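Local coordinates for hypothetical protein Atu0741 (Agrobacterium tumefaciens str. C58, PDB 1ZHV), which is of unknown function but is built from two ACT-like domains, a fold often used by regulatory proteins to bind small ligands such as amino acids, at residues Ile36-Asp40 and Asp41-Ile45; Val46-Ile49 and Asp50-Pro53; Glu112-Ala115 and Asp116-Asn120. One frame throughout, in Å; residues are numbered along the deposited sequence.

How the contacts relate
Contacts 1 and 2 lie at the surface of the N-terminal ACT-like domain. Contact 3 is partly buried in the C-terminal ACT domain, across the chain's centre, with its centre about 31 Å from that of contact 1 and about 26 Å from that of contact 2. Contacts 1 and 2 adjoin in sequence and share strand 43-48. The first takes the strand as it leaves a hairpin turn, the second as it ends. Contact 3 lies within helix 111-120. The backbone bonding changes accordingly: cross-strand pairs in contact 1, i to i+3 bonds in contact 2 and i to i+4 bonds in contact 3. An arginine meets aliphatic atoms in the first two; Thr-114 meets Leu-118 in the third.

Contact 1: residues Ile36-Asp40 and Asp41-Ile45; sequences ITRTD and DELSI
Asp-41 meets Asp-40 and Thr-39 at the tip of the turn. The two aspartate carboxylates lie side by side and stacked, planes 16° apart, with Asp-40 OD1 3.5 Å from Asp-41 OD1. These two like charges lie close together at the exposed end of the hairpin. Asp-41 N donates to Thr-39 OG1 at 3.1 Å. Glu-42 N reaches the same oxygen by a more bent bond. Thr-39 OG1 can take both because it sits between its own N and carbonyl carbon (chi1 73°). The bond from Asp-41 N makes an ST turn, at the end of the beta hairpin of strands 35-38 and 43-48. Glu-42 O accepts Thr-39 N at 2.8 Å. A water joins Glu-42 OE2 to Thr-39 OG1. Leu-43 places CD1 over the centre of the Arg-38 guanidinium, 3.8 Å above its plane. Ala-20 O and Glu-22 O hold that guanidinium by hydrogen bonds. Leu-43 CD1 also touches Ile-36 CG2 at 4.0 Å. Ser-44 and Thr-37 form an antiparallel hydrogen-bonded pair. Thr-37 N donates to Ser-44 O and Ser-44 N to Thr-37 O, each at 2.8 Å. Ile-45 sits opposite Ile-36 in a non-hydrogen-bonded pair, and its CG1 approaches Ile-36 CG2 at 4.3 Å.

Contact 2: residues Val46-Ile49 and Asp50-Pro53; sequences VCLI and DRIP
The Arg-51 guanidinium is approached obliquely by Cys-47 CB and Leu-48 CD1. Cys-47 CB lies 3.7 Å from Arg-51 NH2. Leu-48 CD1 is 4.0 Å from Arg-51 NH1, and the two side chains run across one another at a slant. The polar ends are met by the loop before strand 35-38: Arg-51 NE donates to Trp-27 O, NH2 to Ala-28 O and NH1 to Gly-31 O. A water accepts from both Arg-51 NH2 and Leu-48 N, so the arginine also reaches the strand backbone. Bends at chi2 and chi3 (-149° and -65°) carry the arginine chain back beside the strand. Three carbonyls and the water fix the rotation of the group. Here strand 43-48 of the N-terminal ACT-like domain ends and the chain makes a short 3-10 turn before strand 57-67. Two successive i to i+3 bonds define that turn. Arg-51 N donates to Leu-48 O at 3.0 Å, and Ile-52 N to Ile-49 O at 2.9 Å. Both donors stand above the plane of the carbonyl they use, the second by 60°. Beyond the turn, Ile-52 folds back towards the strand. Its CG1 packs on Cys-47 SG at 3.7 Å. Its side chain also touches Val-58 of strand 57-67, while Cys-47 touches Trp-27.

Contact 3: residues Glu112-Ala115 and Asp116-Asn120; sequences EKTA and DLLAN
Backbone hydrogen bonds join Glu-112 to Asp-116, Lys-113 to Leu-117, Thr-114 to Leu-118 and Ala-115 to Ala-119. Each is an i to i+4 bond of regular alpha-helix. Leu-117 N to Lys-113 O and Leu-118 N to Thr-114 O are both 2.9 Å, with the donor tilted about 20° from the carbonyl plane. Asp-116 N to Glu-112 O is longer, at 3.1 Å. The side-chain contact is between Thr-114 and Leu-118, one helical turn apart. The two run side by side, with Thr-114 CG2 3.6 Å from Leu-118 CD1. With chi1 at -68°, Thr-114 turns its methyl away from its own N and towards the leucine. Its OG1 hydrogen-bonds to Asp-110 O, one turn back. This is the second helix of the beta-alpha-beta-beta-alpha-beta ACT domain. Thr-114, Leu-117 and Leu-118 all touch Leu-86 of the first helix, 78-87. Ala-115 and Leu-118 touch Leu-125 of the last strand. Side chain also meets backbone: Leu-118 CG lies 3.2 Å from Thr-114 O, the carbonyl four residues back.

Contact 1: residues Ile36-Asp40 and Asp41-Ile45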
loop_
_atom_site.group_PDB
_atom_site.type_symbol
_atom_site.label_atom_id
_atom_site.label_comp_id
_atom_site.label_asym_id
_atom_site.label_seq_id
_atom_site.Cartn_x
_atom_site.Cartn_y
_atom_site.Cartn_z
ATOM N N ILE A 36 0.702 -0.522 11.533
ATOM C CA ILE A 36 1.667 -0.857 12.576
ATOM C C ILE A 36 1.530 -2.347 12.881
ATOM O O ILE A 36 0.508 -2.786 13.425
ATOM C CB ILE A 36 1.367 -0.049 13.851
ATOM C CG1 ILE A 36 1.405 1.450 13.535
ATOM C CG2 ILE A 36 2.361 -0.417 14.952
ATOM C CD1 ILE A 36 0.641 2.312 14.535
ATOM N N THR A 37 2.549 -3.129 12.537
ATOM C CA THR A 37 2.497 -4.566 12.755
ATOM C C THR A 37 3.648 -5.075 13.614
ATOM O O THR A 37 4.820 -4.859 13.298
ATOM C CB THR A 37 2.475 -5.302 11.392
ATOM O OG1 THR A 37 1.304 -4.896 10.674
ATOM C CG2 THR A 37 2.438 -6.817 11.576
ATOM N N ARG A 38 3.306 -5.738 14.714
ATOM C CA ARG A 38 4.320 -6.286 15.598
ATOM C C ARG A 38 4.304 -7.807 15.499
ATOM O O ARG A 38 3.246 -8.439 15.567
ATOM C CB ARG A 38 4.078 -5.849 17.047
ATOM C CG ARG A 38 5.261 -6.138 17.973
ATOM C CD ARG A 38 4.924 -5.888 19.431
ATOM N NE ARG A 38 4.591 -4.494 19.718
ATOM C CZ ARG A 38 5.474 -3.506 19.806
ATOM N NH1 ARG A 38 6.770 -3.743 19.626
ATOM N NH2 ARG A 38 5.063 -2.275 20.085
ATOM N N THR A 39 5.489 -8.384 15.310
ATOM C CA THR A 39 5.640 -9.828 15.205
ATOM C C THR A 39 6.687 -10.252 16.224
ATOM O O THR A 39 7.179 -9.427 16.993
ATOM C CB THR A 39 6.101 -10.256 13.787
ATOM O OG1 THR A 39 7.476 -9.910 13.598
ATOM C CG2 THR A 39 5.263 -9.556 12.723
ATOM N N ASP A 40 7.036 -11.530 16.224
ATOM C CA ASP A 40 8.015 -12.031 17.177
ATOM C C ASP A 40 9.432 -11.578 16.838
ATOM O O ASP A 40 10.362 -11.803 17.615
ATOM C CB ASP A 40 7.945 -13.561 17.233
ATOM C CG ASP A 40 8.443 -14.218 15.959
ATOM O OD1 ASP A 40 8.316 -13.604 14.877
ATOM O OD2 ASP A 40 8.950 -15.358 16.042
ATOM N N ASP A 41 9.593 -10.923 15.693
ATOM C CA ASP A 41 10.911 -10.466 15.265
ATOM C C ASP A 41 11.024 -8.999 14.880
ATOM O O ASP A 41 12.134 -8.496 14.728
ATOM C CB ASP A 41 11.401 -11.293 14.071
ATOM C CG ASP A 41 11.655 -12.745 14.421
ATOM O OD1 ASP A 41 11.707 -13.074 15.626
ATOM O OD2 ASP A 41 11.812 -13.558 13.486
ATOM N N GLU A 42 9.900 -8.303 14.717
ATOM C CA GLU A 42 9.967 -6.905 14.297
ATOM C C GLU A 42 8.742 -6.075 14.663
ATOM O O GLU A 42 7.694 -6.605 15.047
ATOM C CB GLU A 42 10.119 -6.834 12.763
ATOM C CG GLU A 42 8.759 -6.920 12.033
ATOM C CD GLU A 42 8.844 -7.151 10.525
ATOM O OE1 GLU A 42 9.405 -6.298 9.797
ATOM O OE2 GLU A 42 8.325 -8.193 10.070
ATOM N N LEU A 43 8.905 -4.761 14.541
ATOM C CA LEU A 43 7.820 -3.803 14.719
ATOM C C LEU A 43 7.930 -3.038 13.403
ATOM O O LEU A 43 8.849 -2.238 13.199
ATOM C CB LEU A 43 8.043 -2.861 15.901
ATOM C CG LEU A 43 6.978 -1.755 15.961
ATOM C CD1 LEU A 43 5.596 -2.369 16.113
ATOM C CD2 LEU A 43 7.261 -0.810 17.113
ATOM N N SER A 44 7.005 -3.325 12.496
ATOM C CA SER A 44 6.991 -2.724 11.170
ATOM C C SER A 44 5.964 -1.606 11.107
ATOM O O SER A 44 4.851 -1.767 11.585
ATOM C CB SER A 44 6.660 -3.813 10.143
ATOM O OG SER A 44 6.606 -3.302 8.827
ATOM N N ILE A 45 6.338 -0.474 10.520
ATOM C CA ILE A 45 5.418 0.653 10.417
ATOM C C ILE A 45 5.362 1.269 9.027
ATOM O O ILE A 45 6.373 1.726 8.497
ATOM C CB ILE A 45 5.788 1.769 11.426
ATOM C CG1 ILE A 45 5.680 1.225 12.856
ATOM C CG2 ILE A 45 4.888 2.990 11.217
ATOM C CD1 ILE A 45 6.136 2.193 13.928
HETATM O O HOH W 1 8.202 -10.582 10.936
#

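Contact 2: residues Val46-Ile49 and Asp50-Pro53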
loop_
_atom_site.group_PDB
_atom_site.type_symbol
_atom_site.label_atom_id
_atom_site.label_comp_id
_atom_site.label_asym_id
_atom_site.label_seq_id
_atom_site.Cartn_x
_atom_site.Cartn_y
_atom_site.Cartn_z
ATOM N N VAL A 46 4.174 1.270 8.432
ATOM C CA VAL A 46 3.984 1.896 7.134
ATOM C C VAL A 46 3.243 3.197 7.403
ATOM O O VAL A 46 2.210 3.196 8.068
ATOM C CB VAL A 46 3.113 1.043 6.195
ATOM C CG1 VAL A 46 2.900 1.776 4.871
ATOM C CG2 VAL A 46 3.770 -0.305 5.965
ATOM N N CYS A 47 3.781 4.307 6.912
ATOM C CA CYS A 47 3.137 5.604 7.083
ATOM C C CYS A 47 3.803 6.604 6.158
ATOM O O CYS A 47 4.773 6.277 5.475
ATOM C CB CYS A 47 3.235 6.080 8.539
ATOM S SG CYS A 47 4.884 6.498 9.145
ATOM N N LEU A 48 3.271 7.819 6.120
ATOM C CA LEU A 48 3.842 8.851 5.267
ATOM C C LEU A 48 5.307 9.050 5.639
ATOM O O LEU A 48 5.648 9.201 6.811
ATOM C CB LEU A 48 3.050 10.152 5.422
ATOM C CG LEU A 48 1.652 10.104 4.796
ATOM C CD1 LEU A 48 0.856 11.342 5.171
ATOM C CD2 LEU A 48 1.787 9.996 3.284
ATOM N N ILE A 49 6.169 9.024 4.625
ATOM C CA ILE A 49 7.608 9.184 4.804
ATOM C C ILE A 49 7.974 10.416 5.623
ATOM O O ILE A 49 8.946 10.401 6.379
ATOM C CB ILE A 49 8.325 9.286 3.445
ATOM C CG1 ILE A 49 8.071 8.019 2.627
ATOM C CG2 ILE A 49 9.814 9.486 3.655
ATOM C CD1 ILE A 49 8.803 7.991 1.282
ATOM N N ASP A 50 7.192 11.475 5.464
ATOM C CA ASP A 50 7.430 12.725 6.178
ATOM C C ASP A 50 7.543 12.542 7.687
ATOM O O ASP A 50 8.262 13.289 8.354
ATOM C CB ASP A 50 6.310 13.724 5.883
ATOM C CG ASP A 50 6.184 14.037 4.408
ATOM O OD1 ASP A 50 7.216 14.346 3.775
ATOM O OD2 ASP A 50 5.048 13.989 3.885
ATOM N N ARG A 51 6.833 11.554 8.222
ATOM C CA ARG A 51 6.849 11.299 9.661
ATOM C C ARG A 51 7.930 10.332 10.129
ATOM O O ARG A 51 8.133 10.172 11.331
ATOM C CB ARG A 51 5.488 10.768 10.124
ATOM C CG ARG A 51 4.329 11.725 9.916
ATOM C CD ARG A 51 3.262 11.529 10.979
ATOM N NE ARG A 51 2.600 10.226 10.922
ATOM C CZ ARG A 51 1.705 9.872 10.002
ATOM N NH1 ARG A 51 1.357 10.721 9.044
ATOM N NH2 ARG A 51 1.138 8.674 10.055
ATOM N N ILE A 52 8.614 9.675 9.199
ATOM C CA ILE A 52 9.647 8.719 9.581
ATOM C C ILE A 52 10.973 9.429 9.842
ATOM O O ILE A 52 11.525 10.075 8.950
ATOM C CB ILE A 52 9.830 7.646 8.493
ATOM C CG1 ILE A 52 8.484 6.961 8.223
ATOM C CG2 ILE A 52 10.856 6.613 8.944
ATOM C CD1 ILE A 52 8.485 6.022 7.033
ATOM N N PRO A 53 11.488 9.332 11.082
ATOM C CA PRO A 53 12.749 9.949 11.513
ATOM C C PRO A 53 13.983 9.394 10.801
ATOM O O PRO A 53 13.957 8.293 10.251
ATOM C CB PRO A 53 12.781 9.660 13.015
ATOM C CG PRO A 53 11.337 9.568 13.378
ATOM C CD PRO A 53 10.784 8.752 12.238
HETATM O O HOH W 2 0.503 7.845 7.250
#

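Contact 3: residues Glu112-Ala115 and Asp116-Asn120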
loop_
_atom_site.group_PDB
_atom_site.type_symbol
_atom_site.label_atom_id
_atom_site.label_comp_id
_atom_site.label_asym_id
_atom_site.label_seq_id
_atom_site.Cartn_x
_atom_site.Cartn_y
_atom_site.Cartn_z
ATOM N N GLU A 112 3.681 3.941 -12.930
ATOM C CA GLU A 112 3.219 3.951 -14.315
ATOM C C GLU A 112 3.036 2.543 -14.877
ATOM O O GLU A 112 2.040 2.257 -15.540
ATOM C CB GLU A 112 4.192 4.750 -15.187
ATOM C CG GLU A 112 4.337 6.208 -14.757
ATOM C CD GLU A 112 3.072 7.028 -14.977
ATOM O OE1 GLU A 112 2.005 6.435 -15.245
ATOM O OE2 GLU A 112 3.143 8.276 -14.875
ATOM N N LYS A 113 3.993 1.661 -14.609
ATOM C CA LYS A 113 3.890 0.286 -15.088
ATOM C C LYS A 113 2.742 -0.431 -14.381
ATOM O O LYS A 113 2.009 -1.201 -14.995
ATOM C CB LYS A 113 5.208 -0.458 -14.853
ATOM C CG LYS A 113 6.359 0.097 -15.675
ATOM C CD LYS A 113 7.681 -0.627 -15.431
ATOM C CE LYS A 113 8.257 -0.336 -14.053
ATOM N NZ LYS A 113 9.661 -0.828 -13.941
ATOM N N THR A 114 2.575 -0.151 -13.091
ATOM C CA THR A 114 1.510 -0.777 -12.322
ATOM C C THR A 114 0.149 -0.414 -12.905
ATOM O O THR A 114 -0.715 -1.277 -13.083
ATOM C CB THR A 114 1.580 -0.340 -10.846
ATOM O OG1 THR A 114 2.755 -0.898 -10.248
ATOM C CG2 THR A 114 0.341 -0.798 -10.082
ATOM N N ALA A 115 -0.039 0.863 -13.213
ATOM C CA ALA A 115 -1.306 1.303 -13.784
ATOM C C ALA A 115 -1.581 0.648 -15.138
ATOM O O ALA A 115 -2.713 0.234 -15.405
ATOM C CB ALA A 115 -1.327 2.815 -13.914
ATOM N N ASP A 116 -0.557 0.532 -15.987
ATOM C CA ASP A 116 -0.743 -0.091 -17.298
ATOM C C ASP A 116 -1.121 -1.561 -17.145
ATOM O O ASP A 116 -2.039 -2.043 -17.805
ATOM C CB ASP A 116 0.526 -0.000 -18.157
ATOM C CG ASP A 116 0.798 1.402 -18.661
ATOM O OD1 ASP A 116 -0.161 2.197 -18.776
ATOM O OD2 ASP A 116 1.972 1.699 -18.962
ATOM N N LEU A 117 -0.413 -2.264 -16.267
ATOM C CA LEU A 117 -0.667 -3.680 -16.048
ATOM C C LEU A 117 -2.036 -3.954 -15.445
ATOM O O LEU A 117 -2.711 -4.894 -15.852
ATOM C CB LEU A 117 0.420 -4.278 -15.154
ATOM C CG LEU A 117 1.823 -4.322 -15.769
ATOM C CD1 LEU A 117 2.824 -4.710 -14.699
ATOM C CD2 LEU A 117 1.864 -5.307 -16.932
ATOM N N LEU A 118 -2.452 -3.136 -14.486
ATOM C CA LEU A 118 -3.751 -3.348 -13.863
ATOM C C LEU A 118 -4.898 -3.046 -14.826
ATOM O O LEU A 118 -5.907 -3.750 -14.834
ATOM C CB LEU A 118 -3.881 -2.506 -12.594
ATOM C CG LEU A 118 -2.937 -2.946 -11.470
ATOM C CD1 LEU A 118 -3.088 -2.022 -10.275
ATOM C CD2 LEU A 118 -3.247 -4.386 -11.077
ATOM N N ALA A 119 -4.749 -2.009 -15.641
ATOM C CA ALA A 119 -5.800 -1.680 -16.601
ATOM C C ALA A 119 -5.939 -2.806 -17.623
ATOM O O ALA A 119 -7.047 -3.233 -17.946
ATOM C CB ALA A 119 -5.486 -0.369 -17.302
ATOM N N ASN A 120 -4.814 -3.299 -18.129
ATOM C CA ASN A 120 -4.856 -4.380 -19.108
ATOM C C ASN A 120 -5.525 -5.618 -18.511
ATOM O O ASN A 120 -6.179 -6.388 -19.219
ATOM C CB ASN A 120 -3.440 -4.717 -19.594
ATOM C CG ASN A 120 -2.872 -3.651 -20.532
ATOM O OD1 ASN A 120 -1.716 -3.732 -20.960
ATOM N ND2 ASN A 120 -3.685 -2.653 -20.861
#